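PDB 4EBR: ubiquitin-like-conjugating enzyme ATG10 from Saccharomyces cerevisiae, which acts as the E2-like enzyme that conjugates ATG12 to ATG5, a step required for autophagy, nucleophagy and cytoplasm-to-vacuole transport. Local coordinates for residues A[14-17]-A[18-21]; A[70-73]-A[74-77]. One frame throughout, in Å; residues are numbered along the deposited sequence.

How the interactions relate
Each interaction is a local turn within its own continuous run of eight residues, and both lie in the active-site domain of the Atg10 family, with centres about 20 Å apart and no touch between them. Interaction 1 is a surface contact that finishes helix 6-18, so most of its bonds run back to carbonyls one turn earlier, and a serine hydroxyl supplements the backbone. Interaction 2 is largely buried and reverses the chain between strands 63-72 and 77-90. There, bonds cross from strand to turn, and tyrosine, asparagine and serine side chains fix the loop. Interaction 1 touches no other subunit, whereas interaction 2 also forms part of the dimer interface.

Interaction 1. Residues A[14-17]-A[18-21]; sequences QSLY and DSQI
The carbonyl oxygen of Leu-16 receives two groups of Ser-19: the hydroxyl OG donates to Leu-16 O at 2.6 Å, and the amide N adds a weak bond. Serine suits this place because its hydroxyl is short enough to fold back onto its own helix. With chi1 at 68°, OG stands between the backbone N and the carbonyl carbon, turned toward the carbonyl one turn earlier. The same OG weakly accepts the amide of Ile-21, so it links the last turn to the departing chain.

Around this point the helical pattern runs out. Asp-18 N still bonds Gln-14 O at 3.1 Å, and Ser-19 N bonds Ser-15 O. Gln-20 then takes a left-handed backbone conformation, and its N reaches Tyr-17 O at 3.2 Å, an i to i+3 closure in place of the helical i to i+4.

On the outer side, the bent chain of Gln-14 brings its amide beside the Asp-18 carboxylate, the two planes only 15° apart, with NE2 3.3 Å from OD1 of Asp-18. Tyr-17 approaches through CB and the CD2 side of its ring, which passes 3.9 Å from OD1 of Asp-18, the ring steeply inclined to the carboxylate. That ring also meets His-23 edge-to-face and packs on Val-31 and Leu-33 of strand 28-33. On the apolar side, Leu-16 CD1 lies 4.1 Å from Ile-21 CG2, and both side chains rest on helix 152-164, where branched hydrocarbons fit.

The negative charge of Asp-18, beside the Gln-14 amide, is probably disfavoured by the helix dipole at this carboxyl end, while the serine hydroxyl helps to satisfy a carbonyl that the unwinding helix would otherwise serve less well.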
# COMPACT_ATOMS: atom_id res chain seq x y z
N GLN A 14 19.73 7.17 -9.18
CA GLN A 14 20.51 8.25 -9.75
C GLN A 14 21.32 7.68 -10.91
O GLN A 14 21.46 8.29 -11.96
CB GLN A 14 21.39 8.89 -8.67
CG GLN A 14 22.50 9.76 -9.21
CD GLN A 14 22.01 11.09 -9.76
OE1 GLN A 14 21.89 12.07 -9.03
NE2 GLN A 14 21.76 11.13 -11.07
N SER A 15 21.81 6.47 -10.73
CA SER A 15 22.57 5.80 -11.77
C SER A 15 21.69 5.50 -13.00
O SER A 15 22.11 5.69 -14.14
CB SER A 15 23.18 4.52 -11.22
OG SER A 15 23.53 3.65 -12.26
N LEU A 16 20.47 5.06 -12.76
CA LEU A 16 19.54 4.77 -13.84
C LEU A 16 19.23 6.02 -14.67
O LEU A 16 19.25 5.99 -15.90
CB LEU A 16 18.25 4.22 -13.26
CG LEU A 16 17.40 3.30 -14.11
CD1 LEU A 16 18.26 2.18 -14.64
CD2 LEU A 16 16.32 2.75 -13.22
N TYR A 17 18.94 7.11 -13.97
CA TYR A 17 18.71 8.40 -14.61
C TYR A 17 19.91 8.79 -15.48
O TYR A 17 19.74 9.34 -16.57
CB TYR A 17 18.49 9.46 -13.52
CG TYR A 17 18.22 10.87 -14.02
CD1 TYR A 17 16.94 11.28 -14.31
CD2 TYR A 17 19.25 11.80 -14.15
CE1 TYR A 17 16.68 12.57 -14.75
CE2 TYR A 17 19.00 13.10 -14.58
CZ TYR A 17 17.71 13.48 -14.89
OH TYR A 17 17.43 14.75 -15.32
N ASP A 18 21.11 8.50 -15.01
CA ASP A 18 22.30 8.90 -15.75
C ASP A 18 22.47 8.15 -17.05
O ASP A 18 22.93 8.71 -18.03
CB ASP A 18 23.55 8.78 -14.88
CG ASP A 18 23.65 9.89 -13.86
OD1 ASP A 18 23.10 10.98 -14.13
OD2 ASP A 18 24.26 9.67 -12.78
N SER A 19 22.08 6.88 -17.08
CA SER A 19 22.22 6.05 -18.27
C SER A 19 21.36 6.55 -19.43
O SER A 19 21.50 6.11 -20.57
CB SER A 19 21.87 4.60 -17.96
OG SER A 19 20.49 4.48 -17.69
N GLN A 20 20.45 7.47 -19.10
CA GLN A 20 19.53 8.05 -20.07
C GLN A 20 18.62 7.00 -20.69
O GLN A 20 18.06 7.21 -21.76
CB GLN A 20 20.30 8.81 -21.16
CG GLN A 20 21.20 9.91 -20.62
CD GLN A 20 20.76 11.29 -21.06
OE1 GLN A 20 20.39 11.49 -22.22
NE2 GLN A 20 20.78 12.24 -20.14
N ILE A 21 18.44 5.89 -19.98
CA ILE A 21 17.58 4.83 -20.49
C ILE A 21 16.16 5.35 -20.66
O ILE A 21 15.45 4.96 -21.58
CB ILE A 21 17.63 3.55 -19.62
CG1 ILE A 21 16.94 2.39 -20.34
CG2 ILE A 21 17.00 3.78 -18.25
CD1 ILE A 21 16.70 1.19 -19.45

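Interaction 2. Residues A[70-73]-A[74-77]; sequences TYSK and VYNE
A beta hairpin joins strand 63-72 to strand 77-90 here, and its turn carries a G1 beta bulge in which Asn-76 and Glu-77 both face Ser-72. The firm backbone bond runs from Ser-72 N to Glu-77 O, 2.8 Å and nearly straight. In return, Ser-72 O takes two weak bonds, from the amides of Asn-76 and Glu-77. Asn-76 has positive phi, a left-handed conformation that asparagine tolerates better than most residues with a side chain.

Side chains brace the turn. A chi1 of 171° swings Ser-72 OG beside its carbonyl carbon and onto the turn, where it accepts Tyr-75 N at 3.0 Å with an N-H...O angle of 168°. Asn-76 ND2 gives a bond of 2.8 Å to Tyr-71 OH, which lies close to the plane of the amide; the ring itself is inclined 46° to that plane. The hydroxyl is also hydrogen-bonded to Ile-4 O, so it ties the turn to the amino-terminal segment, while Asn-76 OD1 bonds Gly-1 N of the second subunit. A phenylalanine in place of Tyr-71 would probably cost Asn-76 ND2 and Ile-4 O their shared partner, and with it this link, leaving the amide held mainly from its OD1 end.

Val-74 CG1 sits 3.9 Å above the centre of the Tyr-75 ring. Tyr-75 stacks on Tyr-75 of the second subunit. The Glu-77 side chain lies about 9 Å from that of the catalytic Cys-135. The arrangement is that of a tight beta hairpin whose turn is closed by a G1 bulge.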
# COMPACT_ATOMS: atom_id res chain seq x y z
N THR A 70 9.07 5.57 -6.77
CA THR A 70 9.45 6.01 -5.44
C THR A 70 9.89 4.83 -4.61
O THR A 70 9.81 3.67 -5.03
CB THR A 70 8.28 6.65 -4.71
OG1 THR A 70 7.29 5.65 -4.47
CG2 THR A 70 7.65 7.72 -5.56
N TYR A 71 10.32 5.13 -3.40
CA TYR A 71 10.78 4.10 -2.50
C TYR A 71 9.84 4.03 -1.31
O TYR A 71 9.48 5.06 -0.74
CB TYR A 71 12.22 4.42 -2.07
CG TYR A 71 12.80 3.42 -1.10
CD1 TYR A 71 13.31 2.21 -1.55
CD2 TYR A 71 12.84 3.69 0.27
CE1 TYR A 71 13.84 1.27 -0.66
CE2 TYR A 71 13.39 2.77 1.17
CZ TYR A 71 13.88 1.56 0.70
OH TYR A 71 14.41 0.63 1.59
N SER A 72 9.43 2.84 -0.92
CA SER A 72 8.66 2.72 0.32
C SER A 72 9.57 2.45 1.52
O SER A 72 10.24 1.42 1.58
CB SER A 72 7.66 1.59 0.21
OG SER A 72 7.08 1.36 1.47
N LYS A 73 9.58 3.36 2.48
CA LYS A 73 10.37 3.13 3.68
C LYS A 73 9.66 2.12 4.57
O LYS A 73 10.29 1.46 5.39
CB LYS A 73 10.62 4.43 4.42
CG LYS A 73 10.94 5.58 3.49
CD LYS A 73 12.18 6.37 3.90
CE LYS A 73 12.40 7.53 2.92
NZ LYS A 73 13.48 8.43 3.36
N VAL A 74 8.35 2.01 4.40
CA VAL A 74 7.57 1.06 5.17
C VAL A 74 7.95 -0.36 4.80
O VAL A 74 8.14 -1.21 5.67
CB VAL A 74 6.05 1.23 4.92
CG1 VAL A 74 5.24 0.19 5.69
CG2 VAL A 74 5.60 2.64 5.29
N TYR A 75 7.98 -0.64 3.50
CA TYR A 75 8.26 -1.98 3.03
C TYR A 75 9.68 -2.24 2.54
O TYR A 75 10.03 -3.39 2.23
CB TYR A 75 7.26 -2.37 1.93
CG TYR A 75 5.83 -2.33 2.36
CD1 TYR A 75 5.37 -3.16 3.39
CD2 TYR A 75 4.91 -1.49 1.74
CE1 TYR A 75 4.04 -3.12 3.80
CE2 TYR A 75 3.57 -1.44 2.16
CZ TYR A 75 3.14 -2.27 3.18
OH TYR A 75 1.83 -2.25 3.59
N ASN A 76 10.50 -1.19 2.45
CA ASN A 76 11.84 -1.28 1.82
C ASN A 76 11.85 -1.87 0.42
O ASN A 76 12.64 -2.75 0.11
CB ASN A 76 12.82 -2.04 2.70
CG ASN A 76 12.97 -1.40 4.03
OD1 ASN A 76 12.66 -2.01 5.07
ND2 ASN A 76 13.40 -0.15 4.03
N GLU A 77 10.94 -1.38 -0.41
CA GLU A 77 10.78 -1.83 -1.77
C GLU A 77 10.38 -0.62 -2.59
O GLU A 77 9.83 0.36 -2.05
CB GLU A 77 9.68 -2.89 -1.84
CG GLU A 77 10.15 -4.26 -1.42
CD GLU A 77 9.10 -5.35 -1.65
OE1 GLU A 77 8.93 -6.21 -0.75
OE2 GLU A 77 8.45 -5.34 -2.73